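Local coordinates for protein Nrps/pks (PDB 4OPE) that probably acts as a ketosynthase domain of an AT-less type I polyketide synthase, forming carbon-carbon bonds during oxazolomycin biosynthesis, at residues 265-270 / 430-435; 218-223 / 235-240; 123-128 / 153-158. All coordinates share one frame; numbering follows the deposited sequence.

Interaction 1. Residues 265-270 / 430-435; sequences VRSTAV and HVILEE
Ile-432 O is gripped by two backbone N-H groups, those of Arg-266 and Ser-267. Both bonds are weak. Arg-266 N lies 2.9 Å from Ile-432 O, but the bond is bent to 125°. Ser-267 N is well aligned with Ile-432 O but long, 3.4 Å. Two residues facing one make a classic beta bulge. Beyond it the antiparallel pairing is regular. Ile-432 N bonds to Ser-267 O at 3.0 Å, and Ala-269 and His-430 exchange two bonds.

The bulge turns Arg-266 toward the neighbouring strand. Bends at chi2 and chi3 carry the chain across Glu-434, and Arg-266 NH1 makes a salt bridge to Glu-434 OE1 at 3.1 Å. The guanidinium and carboxylate planes lie 53° apart. NH2 bonds to Ala-298 O at the end of helix 284-298.

Val-265, Thr-268, Val-431 and Leu-433 share one face of the sheet. Val-265 CG2 lies beside Leu-433 CD2 at 3.7 Å, and Leu-433 packs on Leu-361, Leu-365 and Phe-368 of helix 356-370. On the other face, Ser-267, Ala-269 and His-430 touch helix 284-298. Ser-267 OG bonds to Ala-294 O.

The partly exposed Arg-266 probably helps neutralise Glu-434, while the NH2 bond to Ala-298 O ties the bulged strand to the helix end.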
loop_
_atom_site.group_PDB
_atom_site.type_symbol
_atom_site.label_atom_id
_atom_site.label_comp_id
_atom_site.label_asym_id
_atom_site.label_seq_id
_atom_site.Cartn_x
_atom_site.Cartn_y
_atom_site.Cartn_z
ATOM N N VAL A 265 -18.092 -1.484 -12.550
ATOM C CA VAL A 265 -17.844 -1.441 -11.138
ATOM C C VAL A 265 -18.839 -0.515 -10.461
ATOM O O VAL A 265 -18.618 0.681 -10.386
ATOM C CB VAL A 265 -16.435 -0.959 -10.889
ATOM C CG1 VAL A 265 -16.154 -0.849 -9.373
ATOM C CG2 VAL A 265 -15.476 -1.952 -11.552
ATOM N N ARG A 266 -19.939 -1.079 -9.980
ATOM C CA ARG A 266 -21.000 -0.273 -9.389
ATOM C C ARG A 266 -20.568 0.439 -8.103
ATOM O O ARG A 266 -20.880 1.598 -7.913
ATOM C CB ARG A 266 -22.257 -1.125 -9.161
ATOM C CG ARG A 266 -23.011 -1.497 -10.469
ATOM C CD ARG A 266 -24.069 -0.475 -10.895
ATOM N NE ARG A 266 -25.197 -0.407 -9.942
ATOM C CZ ARG A 266 -26.237 -1.257 -9.900
ATOM N NH1 ARG A 266 -26.338 -2.250 -10.781
ATOM N NH2 ARG A 266 -27.197 -1.114 -8.983
ATOM N N SER A 267 -19.845 -0.258 -7.240
ATOM C CA SER A 267 -19.295 0.322 -6.025
ATOM C C SER A 267 -18.121 -0.494 -5.432
ATOM O O SER A 267 -17.935 -1.696 -5.720
ATOM C CB SER A 267 -20.387 0.474 -4.955
ATOM O OG SER A 267 -20.688 -0.765 -4.310
ATOM N N THR A 268 -17.323 0.208 -4.628
ATOM C CA THR A 268 -16.318 -0.431 -3.791
ATOM C C THR A 268 -16.315 0.179 -2.397
ATOM O O THR A 268 -16.627 1.346 -2.227
ATOM C CB THR A 268 -14.878 -0.354 -4.359
ATOM O OG1 THR A 268 -14.456 1.005 -4.425
ATOM C CG2 THR A 268 -14.821 -0.957 -5.723
ATOM N N ALA A 269 -15.938 -0.630 -1.420
ATOM C CA ALA A 269 -15.776 -0.134 -0.093
ATOM C C ALA A 269 -14.733 -0.907 0.714
ATOM O O ALA A 269 -14.497 -2.133 0.497
ATOM C CB ALA A 269 -17.116 -0.151 0.601
ATOM N N VAL A 270 -14.088 -0.159 1.616
ATOM C CA VAL A 270 -13.130 -0.710 2.573
ATOM C C VAL A 270 -13.368 -0.158 3.963
ATOM O O VAL A 270 -13.916 0.929 4.154
ATOM C CB VAL A 270 -11.653 -0.511 2.147
ATOM C CG1 VAL A 270 -11.433 -1.070 0.752
ATOM C CG2 VAL A 270 -11.248 0.957 2.178
ATOM N N HIS A 430 -15.137 -4.795 0.020
ATOM C CA HIS A 430 -16.279 -5.340 -0.724
ATOM C C HIS A 430 -16.423 -4.625 -2.054
ATOM O O HIS A 430 -16.247 -3.397 -2.104
ATOM C CB HIS A 430 -17.558 -5.144 0.072
ATOM C CG HIS A 430 -18.700 -5.977 -0.394
ATOM N ND1 HIS A 430 -18.814 -7.324 -0.086
ATOM C CD2 HIS A 430 -19.809 -5.652 -1.112
ATOM C CE1 HIS A 430 -19.929 -7.803 -0.626
ATOM N NE2 HIS A 430 -20.554 -6.810 -1.249
ATOM N N VAL A 431 -16.766 -5.378 -3.105
ATOM C CA VAL A 431 -17.071 -4.788 -4.410
ATOM C C VAL A 431 -18.300 -5.377 -5.118
ATOM O O VAL A 431 -18.532 -6.572 -5.121
ATOM C CB VAL A 431 -15.833 -4.757 -5.347
ATOM C CG1 VAL A 431 -15.122 -6.071 -5.373
ATOM C CG2 VAL A 431 -16.214 -4.408 -6.769
ATOM N N ILE A 432 -19.115 -4.475 -5.684
ATOM C CA ILE A 432 -20.294 -4.811 -6.463
ATOM C C ILE A 432 -20.015 -4.594 -7.949
ATOM O O ILE A 432 -19.618 -3.487 -8.359
ATOM C CB ILE A 432 -21.470 -3.895 -6.109
ATOM C CG1 ILE A 432 -21.620 -3.698 -4.593
ATOM C CG2 ILE A 432 -22.752 -4.475 -6.622
ATOM C CD1 ILE A 432 -22.237 -4.844 -3.829
ATOM N N LEU A 433 -20.224 -5.640 -8.749
ATOM C CA LEU A 433 -20.068 -5.564 -10.199
ATOM C C LEU A 433 -21.364 -5.810 -10.974
ATOM O O LEU A 433 -22.303 -6.456 -10.497
ATOM C CB LEU A 433 -19.035 -6.571 -10.661
ATOM C CG LEU A 433 -17.666 -6.414 -10.022
ATOM C CD1 LEU A 433 -16.716 -7.435 -10.596
ATOM C CD2 LEU A 433 -17.069 -5.042 -10.250
ATOM N N GLU A 434 -21.423 -5.277 -12.184
ATOM C CA GLU A 434 -22.570 -5.491 -13.041
ATOM C C GLU A 434 -22.051 -5.875 -14.394
ATOM O O GLU A 434 -21.119 -5.269 -14.914
ATOM C CB GLU A 434 -23.413 -4.221 -13.115
ATOM C CG GLU A 434 -24.740 -4.357 -13.838
ATOM C CD GLU A 434 -25.531 -3.046 -13.887
ATOM O OE1 GLU A 434 -26.772 -3.088 -13.756
ATOM O OE2 GLU A 434 -24.931 -1.963 -14.045
ATOM N N GLU A 435 -22.664 -6.912 -14.942
ATOM C CA GLU A 435 -22.443 -7.372 -16.303
ATOM C C GLU A 435 -22.690 -6.239 -17.274
ATOM O O GLU A 435 -23.512 -5.379 -16.984
ATOM C CB GLU A 435 -23.440 -8.481 -16.579
ATOM C CG GLU A 435 -23.424 -9.051 -17.971
ATOM C CD GLU A 435 -24.567 -10.023 -18.212
ATOM O OE1 GLU A 435 -25.590 -9.943 -17.483
ATOM O OE2 GLU A 435 -24.448 -10.856 -19.165
#

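Interaction 2. Residues 218-223 / 235-240; sequences GGFLST and DGYVPA
Two backbone hydrogen bonds join Phe-220, Ser-222 and Tyr-237. Tyr-237 N bonds to Phe-220 O at 3.1 Å, and Ser-222 N to Tyr-237 O at 2.9 Å. They make a single bridge within the loop joining helix 210-217 to strand 242-250. One water donates to both Ser-222 O and Tyr-237 O.

Asp-235 OD1 takes Thr-223 N on its syn side, at 2.9 Å. The approach of Thr-223 OG1 to the other oxygen is too short to be trusted. Ser-222 OG bonds to Arg-226 O.

Residues 218-223 leave helix 210-217 through a Schellman motif, with Gly-219 at positive phi as the C-prime residue. Gly-236 sits against Phe-220 O and the backbone of Ser-222, at backbone angles that call for glycine.

Ring and apolar contacts flank the bridge. Tyr-237 CG stands between the backbone N and the carbonyl carbon (chi1 63°), which brings one ring face over Phe-220 O and Tyr-237 CE1 to 3.8 Å from Phe-220 CB. An alanine in place of Tyr-237 would probably leave Phe-220 CB without this neighbour and open a gap beside the His-351 ring. Leu-221 CD2 lies 3.9 Å from Pro-239 CD, the side chains crossing at about a right angle.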
loop_
_atom_site.group_PDB
_atom_site.type_symbol
_atom_site.label_atom_id
_atom_site.label_comp_id
_atom_site.label_asym_id
_atom_site.label_seq_id
_atom_site.Cartn_x
_atom_site.Cartn_y
_atom_site.Cartn_z
ATOM N N GLY A 218 0.226 -20.618 14.388
ATOM C CA GLY A 218 -1.023 -19.923 14.725
ATOM C C GLY A 218 -2.287 -20.741 14.485
ATOM O O GLY A 218 -3.399 -20.205 14.607
ATOM N N GLY A 219 -2.137 -22.036 14.168
ATOM C CA GLY A 219 -3.280 -22.879 13.849
ATOM C C GLY A 219 -4.096 -22.465 12.612
ATOM O O GLY A 219 -5.243 -22.862 12.462
ATOM N N PHE A 220 -3.511 -21.704 11.695
ATOM C CA PHE A 220 -4.274 -21.245 10.580
ATOM C C PHE A 220 -4.489 -22.306 9.532
ATOM O O PHE A 220 -5.448 -22.221 8.773
ATOM C CB PHE A 220 -3.626 -20.002 9.993
ATOM C CG PHE A 220 -3.710 -18.822 10.898
ATOM C CD1 PHE A 220 -4.952 -18.249 11.174
ATOM C CD2 PHE A 220 -2.559 -18.292 11.520
ATOM C CE1 PHE A 220 -5.055 -17.167 12.041
ATOM C CE2 PHE A 220 -2.654 -17.205 12.379
ATOM C CZ PHE A 220 -3.901 -16.647 12.643
ATOM N N LEU A 221 -3.631 -23.301 9.465
ATOM C CA LEU A 221 -3.723 -24.268 8.389
ATOM C C LEU A 221 -4.834 -25.305 8.651
ATOM O O LEU A 221 -4.947 -25.833 9.742
ATOM C CB LEU A 221 -2.397 -24.970 8.208
ATOM C CG LEU A 221 -1.212 -24.044 7.918
ATOM C CD1 LEU A 221 0.042 -24.880 7.791
ATOM C CD2 LEU A 221 -1.421 -23.194 6.656
ATOM N N SER A 222 -5.664 -25.596 7.670
ATOM C CA SER A 222 -6.605 -26.662 7.858
ATOM C C SER A 222 -5.811 -27.972 7.869
ATOM O O SER A 222 -4.733 -28.010 7.309
ATOM C CB SER A 222 -7.641 -26.680 6.742
ATOM O OG SER A 222 -7.060 -26.790 5.456
ATOM N N THR A 223 -6.352 -29.031 8.468
ATOM C CA THR A 223 -5.639 -30.292 8.630
ATOM C C THR A 223 -5.714 -31.209 7.393
ATOM O O THR A 223 -4.812 -32.043 7.183
ATOM C CB THR A 223 -6.114 -31.054 9.886
ATOM O OG1 THR A 223 -7.533 -31.117 9.899
ATOM C CG2 THR A 223 -5.698 -30.321 11.139
ATOM N N ASP A 235 -11.549 -26.655 9.204
ATOM C CA ASP A 235 -10.722 -26.291 10.364
ATOM C C ASP A 235 -9.500 -25.464 9.989
ATOM O O ASP A 235 -8.422 -25.616 10.595
ATOM C CB ASP A 235 -10.302 -27.546 11.150
ATOM C CG ASP A 235 -9.340 -28.444 10.382
ATOM O OD1 ASP A 235 -8.921 -28.081 9.275
ATOM O OD2 ASP A 235 -8.976 -29.525 10.880
ATOM N N GLY A 236 -9.680 -24.576 9.021
ATOM C CA GLY A 236 -8.628 -23.681 8.598
ATOM C C GLY A 236 -8.559 -23.534 7.089
ATOM O O GLY A 236 -9.446 -23.983 6.374
ATOM N N TYR A 237 -7.479 -22.951 6.584
ATOM C CA TYR A 237 -7.366 -22.801 5.142
ATOM C C TYR A 237 -6.108 -23.414 4.599
ATOM O O TYR A 237 -5.332 -23.984 5.326
ATOM C CB TYR A 237 -7.476 -21.327 4.761
ATOM C CG TYR A 237 -6.404 -20.414 5.300
ATOM C CD1 TYR A 237 -6.600 -19.725 6.460
ATOM C CD2 TYR A 237 -5.220 -20.193 4.607
ATOM C CE1 TYR A 237 -5.664 -18.841 6.946
ATOM C CE2 TYR A 237 -4.263 -19.304 5.104
ATOM C CZ TYR A 237 -4.517 -18.638 6.278
ATOM O OH TYR A 237 -3.617 -17.771 6.818
ATOM N N VAL A 238 -5.941 -23.321 3.306
ATOM C CA VAL A 238 -4.710 -23.747 2.663
ATOM C C VAL A 238 -4.141 -22.616 1.783
ATOM O O VAL A 238 -4.849 -22.019 0.993
ATOM C CB VAL A 238 -4.949 -25.038 1.866
ATOM C CG1 VAL A 238 -6.038 -24.881 0.855
ATOM C CG2 VAL A 238 -3.698 -25.461 1.149
ATOM N N PRO A 239 -2.863 -22.305 1.928
ATOM C CA PRO A 239 -2.319 -21.240 1.102
ATOM C C PRO A 239 -2.346 -21.571 -0.385
ATOM O O PRO A 239 -2.220 -22.726 -0.800
ATOM C CB PRO A 239 -0.858 -21.118 1.584
ATOM C CG PRO A 239 -0.820 -21.783 2.902
ATOM C CD PRO A 239 -1.807 -22.911 2.742
ATOM N N ALA A 240 -2.497 -20.549 -1.182
ATOM C CA ALA A 240 -2.366 -20.713 -2.599
ATOM C C ALA A 240 -1.647 -19.540 -3.236
ATOM O O ALA A 240 -1.638 -18.432 -2.679
ATOM C CB ALA A 240 -3.726 -20.864 -3.211
HETATM O O HOH W 1 -3.727 -26.587 5.255
#

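Interaction 3. Residues 123-128 / 153-158; sequences VFVGLM and ASVANR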
loop_
_atom_site.group_PDB
_atom_site.type_symbol
_atom_site.label_atom_id
_atom_site.label_comp_id
_atom_site.label_asym_id
_atom_site.label_seq_id
_atom_site.Cartn_x
_atom_site.Cartn_y
_atom_site.Cartn_z
ATOM N N VAL A 123 -0.895 2.452 -11.317
ATOM C CA VAL A 123 -0.655 1.055 -10.914
ATOM C C VAL A 123 -0.806 0.934 -9.419
ATOM O O VAL A 123 -0.220 1.732 -8.666
ATOM C CB VAL A 123 0.754 0.646 -11.237
ATOM C CG1 VAL A 123 1.027 -0.757 -10.728
ATOM C CG2 VAL A 123 0.973 0.742 -12.729
ATOM N N PHE A 124 -1.607 -0.059 -9.027
ATOM C CA PHE A 124 -2.015 -0.372 -7.648
ATOM C C PHE A 124 -2.027 -1.897 -7.481
ATOM O O PHE A 124 -2.812 -2.606 -8.129
ATOM C CB PHE A 124 -3.419 0.147 -7.384
ATOM C CG PHE A 124 -3.585 1.615 -7.623
ATOM C CD1 PHE A 124 -3.728 2.119 -8.899
ATOM C CD2 PHE A 124 -3.600 2.484 -6.573
ATOM C CE1 PHE A 124 -3.879 3.478 -9.120
ATOM C CE2 PHE A 124 -3.729 3.852 -6.779
ATOM C CZ PHE A 124 -3.876 4.352 -8.055
ATOM N N VAL A 125 -1.138 -2.405 -6.634
ATOM C CA VAL A 125 -0.916 -3.845 -6.499
ATOM C C VAL A 125 -0.842 -4.219 -5.072
ATOM O O VAL A 125 -0.150 -3.575 -4.312
ATOM C CB VAL A 125 0.383 -4.285 -7.213
ATOM C CG1 VAL A 125 1.620 -3.612 -6.635
ATOM C CG2 VAL A 125 0.519 -5.811 -7.251
ATOM N N GLY A 126 -1.566 -5.265 -4.689
ATOM C CA GLY A 126 -1.567 -5.705 -3.290
ATOM C C GLY A 126 -0.655 -6.878 -3.079
ATOM O O GLY A 126 -0.638 -7.838 -3.887
ATOM N N LEU A 127 0.114 -6.804 -1.995
ATOM C CA LEU A 127 0.964 -7.924 -1.533
ATOM C C LEU A 127 0.946 -7.974 -0.020
ATOM O O LEU A 127 0.695 -6.950 0.636
ATOM C CB LEU A 127 2.381 -7.694 -1.971
ATOM C CG LEU A 127 2.604 -7.380 -3.452
ATOM C CD1 LEU A 127 2.959 -5.926 -3.647
ATOM C CD2 LEU A 127 3.757 -8.213 -3.961
HETATM N N MSE A 128 1.177 -9.157 0.537
HETATM C CA MSE A 128 1.225 -9.347 2.017
HETATM C C MSE A 128 2.371 -10.177 2.552
HETATM O O MSE A 128 2.554 -10.284 3.746
HETATM C CB MSE A 128 -0.098 -9.938 2.535
HETATM C CG MSE A 128 -0.260 -11.426 2.279
HETATM SE SE MSE A 128 -1.865 -12.143 3.212
HETATM C CE MSE A 128 -1.225 -12.356 5.063
ATOM N N ALA A 153 7.079 -1.843 -3.102
ATOM C CA ALA A 153 7.063 -0.755 -4.076
ATOM C C ALA A 153 7.705 -1.154 -5.374
ATOM O O ALA A 153 7.251 -0.718 -6.428
ATOM C CB ALA A 153 7.789 0.429 -3.544
ATOM N N SER A 154 8.740 -1.987 -5.324
ATOM C CA SER A 154 9.377 -2.433 -6.555
ATOM C C SER A 154 8.427 -3.166 -7.531
ATOM O O SER A 154 8.484 -2.984 -8.760
ATOM C CB SER A 154 10.554 -3.317 -6.236
ATOM O OG SER A 154 11.568 -3.103 -7.196
ATOM N N VAL A 155 7.527 -3.966 -6.983
ATOM C CA VAL A 155 6.540 -4.584 -7.793
ATOM C C VAL A 155 5.690 -3.549 -8.590
ATOM O O VAL A 155 5.443 -3.728 -9.817
ATOM C CB VAL A 155 5.639 -5.486 -6.970
ATOM C CG1 VAL A 155 4.683 -6.195 -7.903
ATOM C CG2 VAL A 155 6.468 -6.492 -6.178
ATOM N N ALA A 156 5.239 -2.476 -7.944
ATOM C CA ALA A 156 4.471 -1.505 -8.696
ATOM C C ALA A 156 5.379 -0.651 -9.600
ATOM O O ALA A 156 5.083 -0.450 -10.781
ATOM C CB ALA A 156 3.670 -0.643 -7.775
ATOM N N ASN A 157 6.482 -0.160 -9.035
ATOM C CA ASN A 157 7.372 0.799 -9.715
ATOM C C ASN A 157 7.995 0.214 -10.987
ATOM O O ASN A 157 8.078 0.866 -12.013
ATOM C CB ASN A 157 8.512 1.203 -8.787
ATOM C CG ASN A 157 8.081 2.055 -7.637
ATOM O OD1 ASN A 157 8.835 2.222 -6.710
ATOM N ND2 ASN A 157 6.894 2.599 -7.683
ATOM N N ARG A 158 8.417 -1.031 -10.897
ATOM C CA ARG A 158 8.946 -1.688 -12.044
ATOM C C ARG A 158 7.895 -1.813 -13.176
ATOM O O ARG A 158 8.180 -1.559 -14.359
ATOM C CB ARG A 158 9.502 -3.034 -11.643
ATOM C CG ARG A 158 10.300 -3.706 -12.761
ATOM C CD ARG A 158 11.387 -4.598 -12.188
ATOM N NE ARG A 158 12.686 -3.974 -12.343
ATOM C CZ ARG A 158 13.720 -4.097 -11.515
ATOM N NH1 ARG A 158 13.663 -4.811 -10.409
ATOM N NH2 ARG A 158 14.838 -3.475 -11.804
#
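Ala-156 turns its methyl toward Val-123 and Val-125, and Val-155 reaches beside it to Leu-127. This is the inner face of a beta-alpha-beta crossover. Strand 121-126 leads through helix 152-163 to the adjacent parallel strand 169-173, within the thiolase-type fold of ketosynthases. The strand and helix axes approach to 8.2 Å, and their directions differ by 150°.

Val-123, Val-125 and Leu-127 all direct their side chains at the helix. Between the two valines, Phe-124 points away, to helix 178-192.

The alanine methyl meets two valines. Ala-156 CB lies 3.8 Å from Val-125 CG1 and 4.0 Å from Val-123 CG1. With CG1 anti to the backbone N, Val-123 offers that branch to the alanine methyl; in Val-125 the branch offered is CG1 between the backbone N and the carbonyl carbon, chi1 61°. The same Val-125 CG1 also faces Val-155 CG1 at 4.2 Å.

No hydrogen bond crosses the contact. The five touching residues are all buried, and their side chains meet only through carbon atoms. Helix 93-108 adds to the packing, with Phe-98 against both Val-125 and Val-155.

The helix also serves the dimer. Ala-153 N bonds to Asp-173 OD2 of the second subunit. Asn-157 ND2 bonds to Ser-427 OG of that subunit and to Ser-169 OG of its own chain. Arg-158 turns to a salt bridge with Glu-95. The helix therefore has an apolar side on the strand and polar groups that hold other partners.

At the far end of the contact, Leu-127 and Val-155 meet tip to tip, with Leu-127 CD2 3.9 Å from Val-155 CG2.

Overall arrangement
Interactions 1 and 3 are buried and reach the same mixed sheet, on different strands. Interaction 1 joins two strands edge to edge, so backbone bonds dominate, with one ion pair at its partly exposed end. Interaction 3 lays a helix on the sheet and is wholly apolar. Interaction 2 is partly buried and joins two parts of the loop between helix 210-217 and strand 242-250. It mixes backbone bonds, a carboxylate, a water and contacts of a tyrosine ring. It comes within about 6 Å of interaction 3, nearest atoms, without touching. The helix of interaction 3 bonds to the second subunit, and interaction 1 touches it through Val-270 on Pro-168; no other chain touches interaction 2.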